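CurF (Lyngbya majuscula, PDB 2Q35) probably catalyses, through its crotonase-family ECH2 domain, a decarboxylation step in the beta-branching of a polyketide chain. Local coordinates at residues P174-S177 / N183-Q186; I16-E21 / E33-C38; I141-E144 / L150-E153; V77-L82 / E224-T229. The protein carries 1 engineered substitution. All blocks are in the same frame, centred on the assembly; numbering follows the deposited sequence.

Contact 1 (P174-S177 / N183-Q186)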
loop_
_atom_site.group_PDB
_atom_site.type_symbol
_atom_site.label_atom_id
_atom_site.label_comp_id
_atom_site.label_asym_id
_atom_site.label_seq_id
_atom_site.Cartn_x
_atom_site.Cartn_y
_atom_site.Cartn_z
ATOM N N PRO A 174 -10.704 2.515 10.223
ATOM C CA PRO A 174 -11.754 3.467 10.638
ATOM C C PRO A 174 -11.337 4.254 11.869
ATOM O O PRO A 174 -10.684 3.723 12.779
ATOM C CB PRO A 174 -12.965 2.593 10.965
ATOM C CG PRO A 174 -12.511 1.179 10.884
ATOM C CD PRO A 174 -11.086 1.104 10.434
ATOM N N VAL A 175 -11.718 5.530 11.874
ATOM C CA VAL A 175 -11.439 6.397 13.002
ATOM C C VAL A 175 -12.774 7.045 13.319
ATOM O O VAL A 175 -13.312 7.776 12.489
ATOM C CB VAL A 175 -10.406 7.493 12.665
ATOM C CG1 VAL A 175 -10.037 8.264 13.934
ATOM C CG2 VAL A 175 -9.134 6.892 12.034
ATOM N N VAL A 176 -13.284 6.773 14.515
ATOM C CA VAL A 176 -14.614 7.265 14.921
ATOM C C VAL A 176 -14.573 7.885 16.307
ATOM O O VAL A 176 -13.573 7.791 17.014
ATOM C CB VAL A 176 -15.723 6.166 14.831
ATOM C CG1 VAL A 176 -15.787 5.556 13.414
ATOM C CG2 VAL A 176 -15.512 5.025 15.862
ATOM N N SER A 177 -15.644 8.586 16.692
ATOM C CA SER A 177 -15.628 9.233 17.988
ATOM C C SER A 177 -15.454 8.194 19.072
ATOM O O SER A 177 -15.951 7.061 18.947
ATOM C CB SER A 177 -16.934 9.982 18.228
ATOM O OG SER A 177 -17.256 10.792 17.115
ATOM N N ASN A 183 -18.693 0.124 19.936
ATOM C CA ASN A 183 -19.870 -0.238 19.138
ATOM C C ASN A 183 -19.522 -0.589 17.686
ATOM O O ASN A 183 -20.069 -1.539 17.136
ATOM C CB ASN A 183 -20.917 0.902 19.136
ATOM C CG ASN A 183 -21.542 1.165 20.513
ATOM O OD1 ASN A 183 -22.030 2.299 20.801
ATOM N ND2 ASN A 183 -21.559 0.151 21.358
ATOM N N TYR A 184 -18.629 0.185 17.072
ATOM C CA TYR A 184 -18.241 -0.037 15.686
ATOM C C TYR A 184 -17.586 -1.423 15.601
ATOM O O TYR A 184 -17.925 -2.204 14.713
ATOM C CB TYR A 184 -17.282 1.053 15.201
ATOM C CG TYR A 184 -16.874 0.880 13.747
ATOM C CD1 TYR A 184 -15.938 -0.084 13.389
ATOM C CD2 TYR A 184 -17.441 1.657 12.725
ATOM C CE1 TYR A 184 -15.561 -0.270 12.075
ATOM C CE2 TYR A 184 -17.054 1.481 11.385
ATOM C CZ TYR A 184 -16.096 0.499 11.085
ATOM O OH TYR A 184 -15.654 0.250 9.799
ATOM N N ALA A 185 -16.678 -1.699 16.540
ATOM C CA ALA A 185 -15.959 -2.993 16.576
ATOM C C ALA A 185 -16.944 -4.152 16.761
ATOM O O ALA A 185 -16.834 -5.196 16.098
ATOM C CB ALA A 185 -14.905 -3.013 17.677
ATOM N N GLN A 186 -17.922 -3.961 17.642
ATOM C CA GLN A 186 -18.898 -5.004 17.926
ATOM C C GLN A 186 -19.728 -5.301 16.691
ATOM O O GLN A 186 -19.997 -6.467 16.382
ATOM C CB GLN A 186 -19.803 -4.604 19.103
ATOM C CG GLN A 186 -19.048 -4.562 20.445
ATOM C CD GLN A 186 -19.830 -3.854 21.549
ATOM O OE1 GLN A 186 -20.778 -3.117 21.271
ATOM N NE2 GLN A 186 -19.420 -4.053 22.790
#

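Contact 2 (I16-E21 / E33-C38)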
loop_
_atom_site.group_PDB
_atom_site.type_symbol
_atom_site.label_atom_id
_atom_site.label_comp_id
_atom_site.label_asym_id
_atom_site.label_seq_id
_atom_site.Cartn_x
_atom_site.Cartn_y
_atom_site.Cartn_z
ATOM N N ILE A 16 -12.488 -8.935 25.256
ATOM C CA ILE A 16 -11.440 -8.960 26.290
ATOM C C ILE A 16 -11.108 -7.517 26.609
ATOM O O ILE A 16 -10.678 -6.767 25.729
ATOM C CB ILE A 16 -10.185 -9.700 25.803
ATOM C CG1 ILE A 16 -10.510 -11.197 25.600
ATOM C CG2 ILE A 16 -9.033 -9.518 26.800
ATOM C CD1 ILE A 16 -9.331 -12.079 25.005
ATOM N N THR A 17 -11.336 -7.130 27.861
ATOM C CA THR A 17 -11.259 -5.741 28.272
ATOM C C THR A 17 -10.139 -5.591 29.253
ATOM O O THR A 17 -10.151 -6.231 30.303
ATOM C CB THR A 17 -12.588 -5.304 28.958
ATOM O OG1 THR A 17 -13.663 -5.562 28.052
ATOM C CG2 THR A 17 -12.576 -3.824 29.313
ATOM N N MET A 18 -9.191 -4.725 28.913
ATOM C CA MET A 18 -8.061 -4.400 29.795
ATOM C C MET A 18 -8.410 -3.224 30.678
ATOM O O MET A 18 -8.775 -2.157 30.179
ATOM C CB MET A 18 -6.799 -4.039 28.978
ATOM C CG MET A 18 -6.251 -5.188 28.132
ATOM S SD MET A 18 -4.933 -4.688 27.009
ATOM C CE MET A 18 -5.794 -3.617 25.861
ATOM N N LYS A 19 -8.270 -3.410 31.994
ATOM C CA LYS A 19 -8.579 -2.344 32.941
ATOM C C LYS A 19 -7.619 -2.400 34.126
ATOM O O LYS A 19 -7.998 -2.712 35.250
ATOM C CB LYS A 19 -10.056 -2.405 33.365
ATOM C CG LYS A 19 -10.519 -1.208 34.212
ATOM C CD LYS A 19 -11.977 -1.344 34.605
ATOM C CE LYS A 19 -12.429 -0.127 35.396
ATOM N NZ LYS A 19 -13.873 -0.196 35.737
ATOM N N ASP A 20 -6.350 -2.118 33.850
ATOM C CA ASP A 20 -5.386 -1.900 34.916
ATOM C C ASP A 20 -5.254 -0.402 35.075
ATOM O O ASP A 20 -4.340 0.229 34.532
ATOM C CB ASP A 20 -4.029 -2.533 34.597
ATOM C CG ASP A 20 -3.045 -2.439 35.758
ATOM O OD1 ASP A 20 -3.462 -2.091 36.881
ATOM O OD2 ASP A 20 -1.849 -2.708 35.549
ATOM N N GLU A 21 -6.178 0.172 35.839
ATOM C CA GLU A 21 -6.185 1.603 36.060
ATOM C C GLU A 21 -4.878 2.101 36.680
ATOM O O GLU A 21 -4.417 3.175 36.330
ATOM C CB GLU A 21 -7.380 2.012 36.930
ATOM C CG GLU A 21 -8.708 1.542 36.370
ATOM C CD GLU A 21 -9.882 2.149 37.091
ATOM O OE1 GLU A 21 -10.452 1.458 37.959
ATOM O OE2 GLU A 21 -10.221 3.319 36.798
ATOM N N GLU A 33 -0.342 -11.187 32.429
ATOM C CA GLU A 33 -0.907 -12.449 32.910
ATOM C C GLU A 33 -2.400 -12.547 32.597
ATOM O O GLU A 33 -2.899 -13.613 32.241
ATOM C CB GLU A 33 -0.653 -12.631 34.406
ATOM C CG GLU A 33 -1.321 -13.873 35.011
ATOM C CD GLU A 33 -0.796 -15.229 34.481
ATOM O OE1 GLU A 33 0.225 -15.287 33.751
ATOM O OE2 GLU A 33 -1.423 -16.252 34.829
ATOM N N GLY A 34 -3.114 -11.431 32.695
ATOM C CA GLY A 34 -4.543 -11.468 32.433
ATOM C C GLY A 34 -4.848 -11.636 30.947
ATOM O O GLY A 34 -5.817 -12.309 30.570
ATOM N N LEU A 35 -4.024 -11.034 30.091
ATOM C CA LEU A 35 -4.141 -11.300 28.652
ATOM C C LEU A 35 -3.856 -12.773 28.329
ATOM O O LEU A 35 -4.625 -13.389 27.576
ATOM C CB LEU A 35 -3.215 -10.377 27.840
ATOM C CG LEU A 35 -3.635 -8.926 27.710
ATOM C CD1 LEU A 35 -2.465 -8.154 27.109
ATOM C CD2 LEU A 35 -4.931 -8.793 26.816
ATOM N N ARG A 36 -2.789 -13.335 28.912
ATOM C CA ARG A 36 -2.508 -14.755 28.709
ATOM C C ARG A 36 -3.715 -15.617 29.121
ATOM O O ARG A 36 -4.183 -16.465 28.353
ATOM C CB ARG A 36 -1.228 -15.189 29.439
ATOM C CG ARG A 36 -0.851 -16.628 29.092
ATOM C CD ARG A 36 -0.134 -17.411 30.232
ATOM N NE ARG A 36 -0.866 -17.358 31.505
ATOM C CZ ARG A 36 -1.970 -18.052 31.796
ATOM N NH1 ARG A 36 -2.524 -18.901 30.918
ATOM N NH2 ARG A 36 -2.534 -17.876 32.983
ATOM N N HIS A 37 -4.232 -15.362 30.318
ATOM C CA HIS A 37 -5.372 -16.110 30.807
ATOM C C HIS A 37 -6.592 -15.981 29.913
ATOM O O HIS A 37 -7.215 -16.966 29.530
ATOM C CB HIS A 37 -5.735 -15.700 32.230
ATOM C CG HIS A 37 -6.944 -16.411 32.742
ATOM N ND1 HIS A 37 -6.951 -17.762 33.045
ATOM C CD2 HIS A 37 -8.211 -15.976 32.933
ATOM C CE1 HIS A 37 -8.162 -18.112 33.444
ATOM N NE2 HIS A 37 -8.946 -17.049 33.383
ATOM N N CYS A 38 -6.959 -14.759 29.570
ATOM C CA CYS A 38 -8.178 -14.621 28.779
ATOM C C CYS A 38 -8.050 -15.232 27.387
ATOM O O CYS A 38 -8.997 -15.843 26.904
ATOM C CB CYS A 38 -8.610 -13.175 28.682
ATOM S SG CYS A 38 -9.254 -12.538 30.264
#

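Contact 3 (I141-E144 / L150-E153)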
loop_
_atom_site.group_PDB
_atom_site.type_symbol
_atom_site.label_atom_id
_atom_site.label_comp_id
_atom_site.label_asym_id
_atom_site.label_seq_id
_atom_site.Cartn_x
_atom_site.Cartn_y
_atom_site.Cartn_z
ATOM N N ILE A 141 5.180 -4.176 10.906
ATOM C CA ILE A 141 3.738 -4.081 11.140
ATOM C C ILE A 141 3.195 -2.708 10.722
ATOM O O ILE A 141 2.165 -2.638 10.042
ATOM C CB ILE A 141 3.397 -4.446 12.597
ATOM C CG1 ILE A 141 3.653 -5.937 12.854
ATOM C CG2 ILE A 141 1.932 -4.145 12.913
ATOM C CD1 ILE A 141 2.681 -6.934 12.102
ATOM N N LEU A 142 3.883 -1.623 11.077
ATOM C CA LEU A 142 3.353 -0.308 10.672
ATOM C C LEU A 142 3.320 -0.096 9.167
ATOM O O LEU A 142 2.355 0.467 8.642
ATOM C CB LEU A 142 4.133 0.821 11.339
ATOM C CG LEU A 142 3.382 1.351 12.558
ATOM C CD1 LEU A 142 3.509 0.411 13.767
ATOM C CD2 LEU A 142 3.859 2.771 12.868
ATOM N N ARG A 143 4.358 -0.532 8.463
ATOM C CA ARG A 143 4.383 -0.370 7.013
ATOM C C ARG A 143 3.281 -1.192 6.367
ATOM O O ARG A 143 2.618 -0.722 5.443
ATOM C CB ARG A 143 5.761 -0.698 6.421
ATOM C CG ARG A 143 6.800 0.288 6.905
ATOM C CD ARG A 143 7.991 0.434 5.998
ATOM N NE ARG A 143 9.014 -0.573 6.247
ATOM C CZ ARG A 143 10.265 -0.473 5.799
ATOM N NH1 ARG A 143 10.633 0.591 5.098
ATOM N NH2 ARG A 143 11.147 -1.432 6.047
ATOM N N GLU A 144 3.068 -2.407 6.865
ATOM C CA GLU A 144 2.017 -3.260 6.324
ATOM C C GLU A 144 0.641 -2.654 6.549
ATOM O O GLU A 144 -0.176 -2.633 5.633
ATOM C CB GLU A 144 2.100 -4.687 6.893
ATOM C CG GLU A 144 0.922 -5.604 6.514
ATOM C CD GLU A 144 0.998 -6.150 5.086
ATOM O OE1 GLU A 144 1.963 -5.831 4.346
ATOM O OE2 GLU A 144 0.070 -6.908 4.704
ATOM N N LEU A 150 2.970 7.024 6.516
ATOM C CA LEU A 150 2.610 7.255 7.908
ATOM C C LEU A 150 3.587 6.507 8.785
ATOM O O LEU A 150 4.045 7.037 9.786
ATOM C CB LEU A 150 1.179 6.792 8.253
ATOM C CG LEU A 150 0.090 7.854 8.470
ATOM C CD1 LEU A 150 -1.177 7.193 8.995
ATOM C CD2 LEU A 150 0.505 9.012 9.383
ATOM N N ALA A 151 3.888 5.263 8.418
ATOM C CA ALA A 151 4.785 4.464 9.239
ATOM C C ALA A 151 6.115 5.212 9.407
ATOM O O ALA A 151 6.597 5.367 10.525
ATOM C CB ALA A 151 4.998 3.081 8.618
ATOM N N GLN A 152 6.674 5.686 8.297
ATOM C CA GLN A 152 7.948 6.434 8.296
ATOM C C GLN A 152 7.897 7.633 9.251
ATOM O O GLN A 152 8.760 7.828 10.118
ATOM C CB GLN A 152 8.200 6.952 6.875
ATOM C CG GLN A 152 9.587 7.382 6.578
ATOM C CD GLN A 152 10.425 6.273 5.988
ATOM O OE1 GLN A 152 10.147 5.089 6.180
ATOM N NE2 GLN A 152 11.453 6.652 5.268
ATOM N N GLU A 153 6.867 8.444 9.114
ATOM C CA GLU A 153 6.853 9.671 9.903
ATOM C C GLU A 153 6.632 9.393 11.389
ATOM O O GLU A 153 7.292 10.003 12.239
ATOM C CB GLU A 153 5.810 10.650 9.387
ATOM C CG GLU A 153 5.946 12.019 10.046
ATOM C CD GLU A 153 4.788 12.948 9.728
ATOM O OE1 GLU A 153 4.622 13.299 8.546
ATOM O OE2 GLU A 153 4.049 13.340 10.657
#

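Contact 4 (V77-L82 / E224-T229)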
loop_
_atom_site.group_PDB
_atom_site.type_symbol
_atom_site.label_atom_id
_atom_site.label_comp_id
_atom_site.label_asym_id
_atom_site.label_seq_id
_atom_site.Cartn_x
_atom_site.Cartn_y
_atom_site.Cartn_z
ATOM N N VAL A 77 15.955 -5.118 33.588
ATOM C CA VAL A 77 14.943 -5.909 32.883
ATOM C C VAL A 77 15.281 -6.005 31.392
ATOM O O VAL A 77 16.080 -5.217 30.885
ATOM C CB VAL A 77 13.531 -5.281 33.035
ATOM C CG1 VAL A 77 12.934 -5.596 34.406
ATOM C CG2 VAL A 77 13.579 -3.767 32.783
ATOM N N GLU A 78 14.668 -6.971 30.703
ATOM C CA GLU A 78 14.800 -7.125 29.249
ATOM C C GLU A 78 13.498 -6.696 28.564
ATOM O O GLU A 78 12.502 -6.455 29.238
ATOM C CB GLU A 78 15.115 -8.577 28.882
ATOM C CG GLU A 78 16.370 -9.160 29.534
ATOM C CD GLU A 78 16.445 -10.676 29.394
ATOM O OE1 GLU A 78 16.164 -11.188 28.287
ATOM O OE2 GLU A 78 16.792 -11.358 30.388
ATOM N N VAL A 79 13.511 -6.647 27.230
ATOM C CA VAL A 79 12.370 -6.182 26.412
ATOM C C VAL A 79 11.127 -7.082 26.465
ATOM O O VAL A 79 11.204 -8.271 26.169
ATOM C CB VAL A 79 12.802 -6.020 24.926
ATOM C CG1 VAL A 79 11.619 -5.674 24.047
ATOM C CG2 VAL A 79 13.887 -4.976 24.795
ATOM N N LEU A 80 9.978 -6.495 26.794
ATOM C CA LEU A 80 8.697 -7.205 26.809
ATOM C C LEU A 80 8.245 -7.470 25.372
ATOM O O LEU A 80 8.336 -6.584 24.518
ATOM C CB LEU A 80 7.627 -6.339 27.502
ATOM C CG LEU A 80 7.788 -5.990 28.990
ATOM C CD1 LEU A 80 7.470 -4.505 29.239
ATOM C CD2 LEU A 80 6.926 -6.882 29.866
ATOM N N ASP A 81 7.720 -8.661 25.111
ATOM C CA ASP A 81 7.222 -8.984 23.776
ATOM C C ASP A 81 5.905 -9.741 23.886
ATOM O O ASP A 81 5.908 -10.945 24.128
ATOM C CB ASP A 81 8.260 -9.834 23.027
ATOM C CG ASP A 81 7.829 -10.198 21.601
ATOM O OD1 ASP A 81 6.744 -9.786 21.132
ATOM O OD2 ASP A 81 8.604 -10.924 20.942
ATOM N N LEU A 82 4.793 -9.034 23.700
ATOM C CA LEU A 82 3.447 -9.629 23.769
ATOM C C LEU A 82 2.915 -10.097 22.420
ATOM O O LEU A 82 1.745 -10.498 22.304
ATOM C CB LEU A 82 2.455 -8.618 24.382
ATOM C CG LEU A 82 2.460 -8.448 25.903
ATOM C CD1 LEU A 82 3.802 -7.979 26.462
ATOM C CD2 LEU A 82 1.320 -7.468 26.303
ATOM N N GLU A 224 18.231 -6.287 18.010
ATOM C CA GLU A 224 19.684 -6.066 17.876
ATOM C C GLU A 224 20.061 -4.586 17.773
ATOM O O GLU A 224 21.008 -4.140 18.431
ATOM C CB GLU A 224 20.272 -6.892 16.712
ATOM C CG GLU A 224 20.793 -8.280 17.179
ATOM C CD GLU A 224 20.777 -9.395 16.110
ATOM O OE1 GLU A 224 20.848 -9.090 14.888
ATOM O OE2 GLU A 224 20.700 -10.594 16.516
ATOM N N ILE A 225 19.293 -3.830 16.980
ATOM C CA ILE A 225 19.589 -2.406 16.749
ATOM C C ILE A 225 19.172 -1.641 18.003
ATOM O O ILE A 225 19.856 -0.704 18.450
ATOM C CB ILE A 225 18.817 -1.882 15.496
ATOM C CG1 ILE A 225 19.265 -2.642 14.245
ATOM C CG2 ILE A 225 18.999 -0.355 15.314
ATOM C CD1 ILE A 225 18.247 -2.592 13.105
ATOM N N HIS A 226 18.049 -2.058 18.584
ATOM C CA HIS A 226 17.569 -1.441 19.807
ATOM C C HIS A 226 18.584 -1.539 20.921
ATOM O O HIS A 226 18.822 -0.576 21.638
ATOM C CB HIS A 226 16.237 -2.045 20.239
ATOM C CG HIS A 226 15.766 -1.566 21.573
ATOM N ND1 HIS A 226 14.990 -0.436 21.725
ATOM C CD2 HIS A 226 15.938 -2.080 22.815
ATOM C CE1 HIS A 226 14.729 -0.258 23.010
ATOM N NE2 HIS A 226 15.292 -1.240 23.691
ATOM N N GLN A 227 19.207 -2.703 21.062
ATOM C CA GLN A 227 20.203 -2.863 22.106
ATOM C C GLN A 227 21.369 -1.879 21.968
ATOM O O GLN A 227 21.920 -1.432 22.975
ATOM C CB GLN A 227 20.675 -4.312 22.160
ATOM C CG GLN A 227 19.602 -5.253 22.721
ATOM C CD GLN A 227 19.304 -4.997 24.194
ATOM O OE1 GLN A 227 18.219 -4.515 24.556
ATOM N NE2 GLN A 227 20.276 -5.301 25.053
ATOM N N VAL A 228 21.744 -1.535 20.735
ATOM C CA VAL A 228 22.831 -0.582 20.529
ATOM C C VAL A 228 22.350 0.837 20.840
ATOM O O VAL A 228 23.013 1.576 21.570
ATOM C CB VAL A 228 23.378 -0.644 19.091
ATOM C CG1 VAL A 228 24.392 0.470 18.834
ATOM C CG2 VAL A 228 24.009 -1.984 18.855
ATOM N N THR A 229 21.209 1.212 20.267
ATOM C CA THR A 229 20.770 2.613 20.377
ATOM C C THR A 229 20.205 2.981 21.749
ATOM O O THR A 229 20.253 4.164 22.147
ATOM C CB THR A 229 19.774 2.998 19.267
ATOM O OG1 THR A 229 18.565 2.248 19.419
ATOM C CG2 THR A 229 20.366 2.762 17.888
#

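Contact 1 (P174-S177 / N183-Q186)
Pro174 and Tyr184 make a CH-pi contact near the surface of the subunit, where the short strand 175-176 at one margin of the six-stranded sheet runs directly into helix 178-192. The proline ring meets the hydroxyl end of the phenol, and the two side chains cross at about a right angle. Pro174 CB stands 4.3 Å from the centroid of the Tyr184 ring, 30° off its normal and therefore off-centre. Pro174 CG reaches further along the phenol, to within 3.6 Å of Tyr184 CE1 and 3.5 Å of Tyr184 OH. Two residues on, in the strand itself, Val176 adds a looser contact: its CG1 is 4.3 Å from Tyr184 CD2, on the other flank of the ring from CE1 but on the same side of its plane as the proline. Pro174 and Val176, with the intervening Val175 turned elsewhere, thus present one apolar border along the aromatic. Tyr184 reaches it because CG lies anti to the backbone N (chi1 -179°), which carries the phenol away from its own helix and over to the strand. No hydrogen bond crosses between the segments. Exchanging Tyr184 for an alanine is likely to open a gap beside Pro174 and cost Val176 its ring contact. Backbone hydrogen bonds tie Pro174 and Val176 to Phe117 of strand 114-118, and Val176 to Gln119 just beyond it. Tyr184 also packs on Val116 of strand 114-118 and on Arg169 of the second subunit, while the next helical residue, Ala185, settles on strands 50-54 and 93-97.

Contact 2 (I16-E21 / E33-C38)
No flat group comes between the aliphatic pairs Ile16-Cys38 and Met18-Leu35; the guanidinium of Arg36 lies on the outer side of the helix, where Glu33 meets its edge in plane. There Arg36 grips the carboxylate side-on through two hydrogen bonds of one salt bridge, NE to Glu33 OE1 at 3.2 Å and NH2 to Glu33 OE2 at 2.7 Å; both nitrogens approach from above the carboxylate plane, NE 45° out of it. The contacts between strand and helix are made by apolar side-chain atoms and the Met18 sulfur. Ile16 CG1 lies anti to the carbonyl carbon (chi1 -67°), with CG2 opposite the backbone N, and both branches straddle Cys38 CB, the nearest approach being Ile16 CD1 at 3.9 Å. Ile16 CG2 also comes within 4.2 Å of Leu35 CD2. That same leucine methyl then serves Met18, touching its CG at 4.1 Å and lying equally close to its sulfur. A glycine in place of Ile16 would probably take from Cys38 CB its partner on strand 13-18 and open a gap between that strand and the helix. Further covering of Ile16 comes from Val4 and Leu6 on one neighbouring strand and Val51 and Leu53 on the other. The axes of strand segment 16-18 and helix segment 33-38 lie 9.8 Å apart and run almost antiparallel, at 175°. Strand 13-18 and helix 29-44 are the first two elements of a beta-alpha-beta crossover that ends in the adjacent parallel strand 50-54, a unit of the crotonase fold.

Contact 3 (I141-E144 / L150-E153)
Just ahead of Ala151, whose methyl presses on Leu142, Leu150 takes almost no part and packs on Arg169 and Ile171. Ala151 itself carries the contact. Its CB lies 3.6 Å from Leu142 CB and equally close to the carbonyl carbon of Leu142, so the methyl sits against the backbone of helix 138-146 as well as its side chains. Arg143 CG flanks it at 3.7 Å, and Leu142 CD2 reaches round to Ala151 CA at 4.1 Å. Such a small side chain lets the two helices come as near as 5.2 Å, measured between Leu142 CA and Ala151 CA. Beyond Ala151 the segment faces other partners. Gln152 packs on Phe114 of the third subunit and makes a weak hydrogen bond to Asp113 O of that subunit; Glu153 forms a salt bridge with Arg169 and a hydrogen bond to Tyr161. The polar end of Arg143 leaves likewise, donating from NH1 to Leu207 O of the third subunit. The pair of helices, consecutive in the chain, is backed by helix 104-110, where Leu107 and Leu110 meet Leu142, and Ile141 packs on helix 197-230.

Contact 4 (V77-L82 / E224-T229)
Val79 lays its CG2 methyl obliquely against the imidazole of His226, at 4.1 Å from CD2 and the same distance from NE2 of that ring. The other branch, CG1, takes the position anti to the backbone N (chi1 175°), which leaves CG2 to make the approach. On the helix side, the imidazole is held out toward the loop by a first torsion that sets CG anti to the backbone N as well (chi1 173°). Gln227 adds a marginal contribution, its OE1 lying 4.4 Å from Val79 CG2. The interface is small, 68 Å² summed over both sides, and no hydrogen bond spans the two segments. It joins parts of the chain that are far apart in sequence: the loop between helices 66-73 and 83-87, and the last turns of the long helix 197-230. The histidine is fixed mainly from elsewhere: ND1 is hydrogen-bonded to Thr133 O and NE2 to Lys72 NZ, while the rings of Phe132 and Phe230 meet the imidazole. A glycerol, probably from the crystallisation liquor, lies about 3 Å from the His226 side chain, and its O1 accepts a hydrogen bond from the backbone N of Leu80, consistent with a small pocket between loop and helix. The valine thus supplies only apolar packing beside a polar ring, while both ring nitrogens are satisfied by other partners, so the orientation of His226 probably depends more on Lys72 and Thr133 than on the loop.

Contacts 2 and 4 are the two that touch: Leu35 CD1 lies 3.9 Å from Leu82 CD2, so the loop 77-82 bridges the helix of the beta-alpha-beta unit and the end of helix 197-230. Contact 1 reaches the same sheet as contact 2, their centres 21 Å apart. It lies farthest from contact 4, about 33 Å between centres and across the middle of the chain. Contact 3 has its centre about 19 Å from that of contact 4, with nearest atoms about 10 Å apart, and both meet the third subunit of the trimer. The glycerol marks a possible pocket at contact 4.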